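Local coordinates for hypothetical protein (Bacteroides caccae, PDB 4M8R) that is of unknown function but joins an N-terminal Ig-like domain to a WD40-like, probably beta-propeller domain, at residues Met241-Phe252 with Asn288-Leu296. Residues are numbered along the deposited sequence; the frame is centred on the assembly and turned at random. Where two conformers were deposited one is given.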
loop_
_atom_site.group_PDB
_atom_site.type_symbol
_atom_site.label_atom_id
_atom_site.label_comp_id
_atom_site.label_asym_id
_atom_site.label_seq_id
_atom_site.Cartn_x
_atom_site.Cartn_y
_atom_site.Cartn_z
HETATM N N MSE A 241 25.555 10.640 1.178
HETATM C CA MSE A 241 25.639 9.213 1.455
HETATM C C MSE A 241 26.827 8.964 2.336
HETATM O O MSE A 241 27.817 9.688 2.250
HETATM C CB MSE A 241 25.852 8.444 0.156
HETATM C CG MSE A 241 24.647 8.535 -0.771
HETATM SE SE MSE A 241 23.416 7.065 -0.348
HETATM C CE MSE A 241 24.323 5.788 -1.523
ATOM N N PRO A 242 26.769 7.919 3.181
ATOM C CA PRO A 242 27.920 7.532 3.987
ATOM C C PRO A 242 28.926 6.742 3.153
ATOM O O PRO A 242 29.182 5.572 3.427
ATOM C CB PRO A 242 27.296 6.648 5.062
ATOM C CG PRO A 242 26.176 5.978 4.348
ATOM C CD PRO A 242 25.623 7.020 3.411
ATOM N N GLU A 243 29.473 7.388 2.130
ATOM C CA GLU A 243 30.445 6.766 1.245
ATOM C C GLU A 243 31.634 7.703 1.106
ATOM O O GLU A 243 31.511 8.894 1.378
ATOM C CB GLU A 243 29.824 6.497 -0.128
ATOM C CG GLU A 243 28.575 5.623 -0.092
ATOM C CD GLU A 243 28.847 4.183 0.323
ATOM O OE1 GLU A 243 30.016 3.746 0.269
ATOM O OE2 GLU A 243 27.884 3.482 0.703
ATOM N N PRO A 244 32.787 7.178 0.667
ATOM C CA PRO A 244 33.931 8.069 0.511
ATOM C C PRO A 244 33.704 9.123 -0.567
ATOM O O PRO A 244 32.780 9.002 -1.372
ATOM C CB PRO A 244 35.077 7.124 0.106
ATOM C CG PRO A 244 34.580 5.740 0.357
ATOM C CD PRO A 244 33.090 5.808 0.223
ATOM N N GLN A 245 34.536 10.158 -0.552
ATOM C CA GLN A 245 34.523 11.183 -1.586
ATOM C C GLN A 245 35.447 10.743 -2.700
ATOM O O GLN A 245 36.465 10.091 -2.447
ATOM C CB GLN A 245 34.996 12.523 -1.025
ATOM C CG GLN A 245 34.096 13.077 0.064
ATOM C CD GLN A 245 34.644 14.337 0.707
ATOM O OE1 GLN A 245 35.353 15.118 0.069
ATOM N NE2 GLN A 245 34.303 14.549 1.973
ATOM N N PHE A 246 35.108 11.105 -3.932
ATOM C CA PHE A 246 35.940 10.761 -5.081
ATOM C C PHE A 246 36.278 11.976 -5.929
ATOM O O PHE A 246 35.424 12.831 -6.174
ATOM C CB PHE A 246 35.253 9.695 -5.932
ATOM C CG PHE A 246 35.098 8.382 -5.227
ATOM C CD1 PHE A 246 36.193 7.537 -5.065
ATOM C CD2 PHE A 246 33.870 7.994 -4.708
ATOM C CE1 PHE A 246 36.062 6.328 -4.401
ATOM C CE2 PHE A 246 33.731 6.787 -4.048
ATOM C CZ PHE A 246 34.832 5.952 -3.892
ATOM N N GLU A 247 37.537 12.042 -6.361
ATOM C CA GLU A 247 37.988 13.056 -7.310
ATOM C C GLU A 247 37.564 12.665 -8.716
ATOM O O GLU A 247 37.316 11.489 -9.001
ATOM C CB GLU A 247 39.512 13.216 -7.280
ATOM C CG GLU A 247 40.019 14.448 -6.546
ATOM C CD GLU A 247 40.242 14.204 -5.070
ATOM O OE1 GLU A 247 39.241 14.123 -4.330
ATOM O OE2 GLU A 247 41.421 14.104 -4.655
ATOM N N LEU A 248 37.483 13.667 -9.588
ATOM C CA LEU A 248 37.275 13.438 -11.009
ATOM C C LEU A 248 38.535 12.817 -11.604
ATOM O O LEU A 248 39.636 13.027 -11.084
ATOM C CB LEU A 248 36.976 14.753 -11.723
ATOM C CG LEU A 248 35.663 15.434 -11.357
ATOM C CD1 LEU A 248 35.650 16.872 -11.854
ATOM C CD2 LEU A 248 34.490 14.650 -11.923
ATOM N N PRO A 249 38.390 12.053 -12.702
ATOM C CA PRO A 249 39.588 11.513 -13.350
ATOM C C PRO A 249 40.466 12.626 -13.926
ATOM O O PRO A 249 39.971 13.729 -14.182
ATOM C CB PRO A 249 39.025 10.626 -14.474
ATOM C CG PRO A 249 37.560 10.484 -14.205
ATOM C CD PRO A 249 37.159 11.699 -13.429
ATOM N N GLU A 250 41.755 12.337 -14.116
ATOM C CA GLU A 250 42.702 13.324 -14.642
ATOM C C GLU A 250 42.188 13.977 -15.921
ATOM O O GLU A 250 41.658 13.298 -16.801
ATOM C CB GLU A 250 44.061 12.689 -14.920
ATOM C CG GLU A 250 44.972 12.602 -13.708
ATOM C CD GLU A 250 46.402 12.259 -14.088
ATOM O OE1 GLU A 250 46.610 11.662 -15.165
ATOM O OE2 GLU A 250 47.319 12.592 -13.308
ATOM N N GLY A 251 42.330 15.300 -16.000
ATOM C CA GLY A 251 41.917 16.066 -17.171
ATOM C C GLY A 251 40.585 16.764 -16.984
ATOM O O GLY A 251 40.403 17.893 -17.440
ATOM N N PHE A 252 39.654 16.101 -16.303
ATOM C CA PHE A 252 38.288 16.599 -16.192
ATOM C C PHE A 252 38.107 17.671 -15.126
ATOM O O PHE A 252 38.751 17.630 -14.078
ATOM C CB PHE A 252 37.317 15.442 -15.949
ATOM C CG PHE A 252 37.160 14.541 -17.137
ATOM C CD1 PHE A 252 36.181 14.792 -18.087
ATOM C CD2 PHE A 252 38.007 13.454 -17.318
ATOM C CE1 PHE A 252 36.040 13.969 -19.191
ATOM C CE2 PHE A 252 37.870 12.625 -18.418
ATOM C CZ PHE A 252 36.885 12.884 -19.356
ATOM N N ASN A 288 29.976 5.502 -9.698
ATOM C CA ASN A 288 29.575 4.534 -8.689
ATOM C C ASN A 288 29.878 5.157 -7.334
ATOM O O ASN A 288 31.038 5.462 -7.049
ATOM C CB ASN A 288 30.370 3.235 -8.877
ATOM C CG ASN A 288 29.903 2.113 -7.963
ATOM O OD1 ASN A 288 29.330 2.346 -6.900
ATOM N ND2 ASN A 288 30.171 0.881 -8.371
ATOM N N TYR A 289 28.855 5.344 -6.498
ATOM C CA TYR A 289 29.046 6.036 -5.215
ATOM C C TYR A 289 29.957 5.281 -4.240
ATOM O O TYR A 289 30.405 5.863 -3.248
ATOM C CB TYR A 289 27.713 6.422 -4.542
ATOM C CG TYR A 289 26.764 5.289 -4.183
ATOM C CD1 TYR A 289 27.086 4.356 -3.196
ATOM C CD2 TYR A 289 25.522 5.178 -4.802
ATOM C CE1 TYR A 289 26.212 3.332 -2.858
ATOM C CE2 TYR A 289 24.644 4.160 -4.468
ATOM C CZ TYR A 289 24.994 3.240 -3.499
ATOM O OH TYR A 289 24.118 2.232 -3.172
ATOM N N ARG A 290 30.214 3.999 -4.520
ATOM C CA ARG A 290 31.148 3.201 -3.725
ATOM C C ARG A 290 32.566 3.195 -4.288
ATOM O O ARG A 290 33.516 3.018 -3.536
ATOM C CB ARG A 290 30.667 1.758 -3.616
ATOM C CG ARG A 290 29.296 1.587 -2.980
ATOM C CD ARG A 290 29.117 0.205 -2.352
ATOM N NE ARG A 290 30.103 -0.768 -2.827
ATOM C CZ ARG A 290 31.243 -1.087 -2.205
ATOM N NH1 ARG A 290 31.583 -0.526 -1.044
ATOM N NH2 ARG A 290 32.056 -1.978 -2.759
ATOM N N ASN A 291 32.710 3.377 -5.607
ATOM C CA ASN A 291 34.025 3.267 -6.288
ATOM C C ASN A 291 34.548 4.514 -7.005
ATOM O O ASN A 291 35.744 4.611 -7.272
ATOM C CB ASN A 291 33.990 2.127 -7.307
ATOM C CG ASN A 291 33.735 0.776 -6.668
ATOM O OD1 ASN A 291 34.030 0.561 -5.491
ATOM N ND2 ASN A 291 33.179 -0.144 -7.445
ATOM N N GLY A 292 33.662 5.444 -7.347
ATOM C CA GLY A 292 34.064 6.707 -7.965
ATOM C C GLY A 292 33.717 6.815 -9.437
ATOM O O GLY A 292 32.788 6.162 -9.919
ATOM N N PHE A 293 34.479 7.648 -10.145
ATOM C CA PHE A 293 34.220 7.956 -11.546
ATOM C C PHE A 293 35.066 7.085 -12.463
ATOM O O PHE A 293 36.202 6.747 -12.134
ATOM C CB PHE A 293 34.553 9.421 -11.842
ATOM C CG PHE A 293 33.712 10.407 -11.084
ATOM C CD1 PHE A 293 34.094 10.838 -9.822
ATOM C CD2 PHE A 293 32.549 10.919 -11.641
ATOM C CE1 PHE A 293 33.325 11.755 -9.125
ATOM C CE2 PHE A 293 31.775 11.838 -10.950
ATOM C CZ PHE A 293 32.162 12.256 -9.689
ATOM N N TYR A 294 34.510 6.729 -13.616
ATOM C CA TYR A 294 35.297 6.138 -14.699
ATOM C C TYR A 294 34.661 6.415 -16.054
ATOM O O TYR A 294 33.438 6.406 -16.199
ATOM C CB TYR A 294 35.547 4.632 -14.489
ATOM C CG TYR A 294 34.365 3.806 -14.004
ATOM C CD1 TYR A 294 34.035 3.748 -12.646
ATOM C CD2 TYR A 294 33.607 3.044 -14.895
ATOM C CE1 TYR A 294 32.965 2.982 -12.195
ATOM C CE2 TYR A 294 32.537 2.273 -14.453
ATOM C CZ TYR A 294 32.218 2.245 -13.104
ATOM O OH TYR A 294 31.159 1.483 -12.659
ATOM N N VAL A 295 35.513 6.686 -17.037
ATOM C CA VAL A 295 35.072 7.007 -18.386
ATOM C C VAL A 295 34.707 5.712 -19.096
ATOM O O VAL A 295 35.454 4.735 -19.032
ATOM C CB VAL A 295 36.185 7.716 -19.194
ATOM C CG1 VAL A 295 35.696 8.071 -20.595
ATOM C CG2 VAL A 295 36.677 8.958 -18.463
ATOM N N LEU A 296 33.560 5.699 -19.767
ATOM C CA LEU A 296 33.195 4.571 -20.609
ATOM C C LEU A 296 33.954 4.724 -21.926
ATOM O O LEU A 296 33.548 5.488 -22.798
ATOM C CB LEU A 296 31.682 4.522 -20.827
ATOM C CG LEU A 296 31.149 3.330 -21.625
ATOM C CD1 LEU A 296 31.465 2.019 -20.920
ATOM C CD2 LEU A 296 29.652 3.475 -21.847
HETATM O O HOH W 1 30.989 8.943 -3.636
#
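The ring of Phe246 lies flat on the turn that leads into strand 292-295, with Gly292 CA 3.5 Å from its centroid. Glycine suits that place: it has no side chain to keep the ring off the backbone, and its backbone angles (108/-155) favour glycine as well. The rim of the same ring reaches the carbonyls of the turn: CZ comes 3.2 Å from Arg290 O, near the ring plane, where the weakly positive C-H edge suits an oxygen. Asn288 OD1 shapes the turn by accepting from Arg290 N at 3.0 Å, an Asx turn.

Apolar contacts continue on both sides of this ring. Leu248 sets a branch methyl, CD2, over one face of Phe293, while the compact ring of Pro249 packs its CD on Phe293 CB. On the other flank, selenomethionine Met241 bends its flexible end to bring CE over buried Tyr289, whose CG sits between its backbone N and carbonyl carbon (chi1 61°). Glu243 CB lies 3.2 Å from Tyr289 O.

No direct hydrogen bond joins 241-252 to 288-296; a water bridges Pro244 O and Tyr289 O instead. Exposed Pro244 and Glu247 form the solvent side. Arg290 turns its guanidinium to Ser352 of the third subunit. Phe252 touches Val295 lightly while resting on strands 270-276 and 282-288. The loop leaves edge strand 239-240 for strand 262-264, packing along edge strand 292-295 on the way.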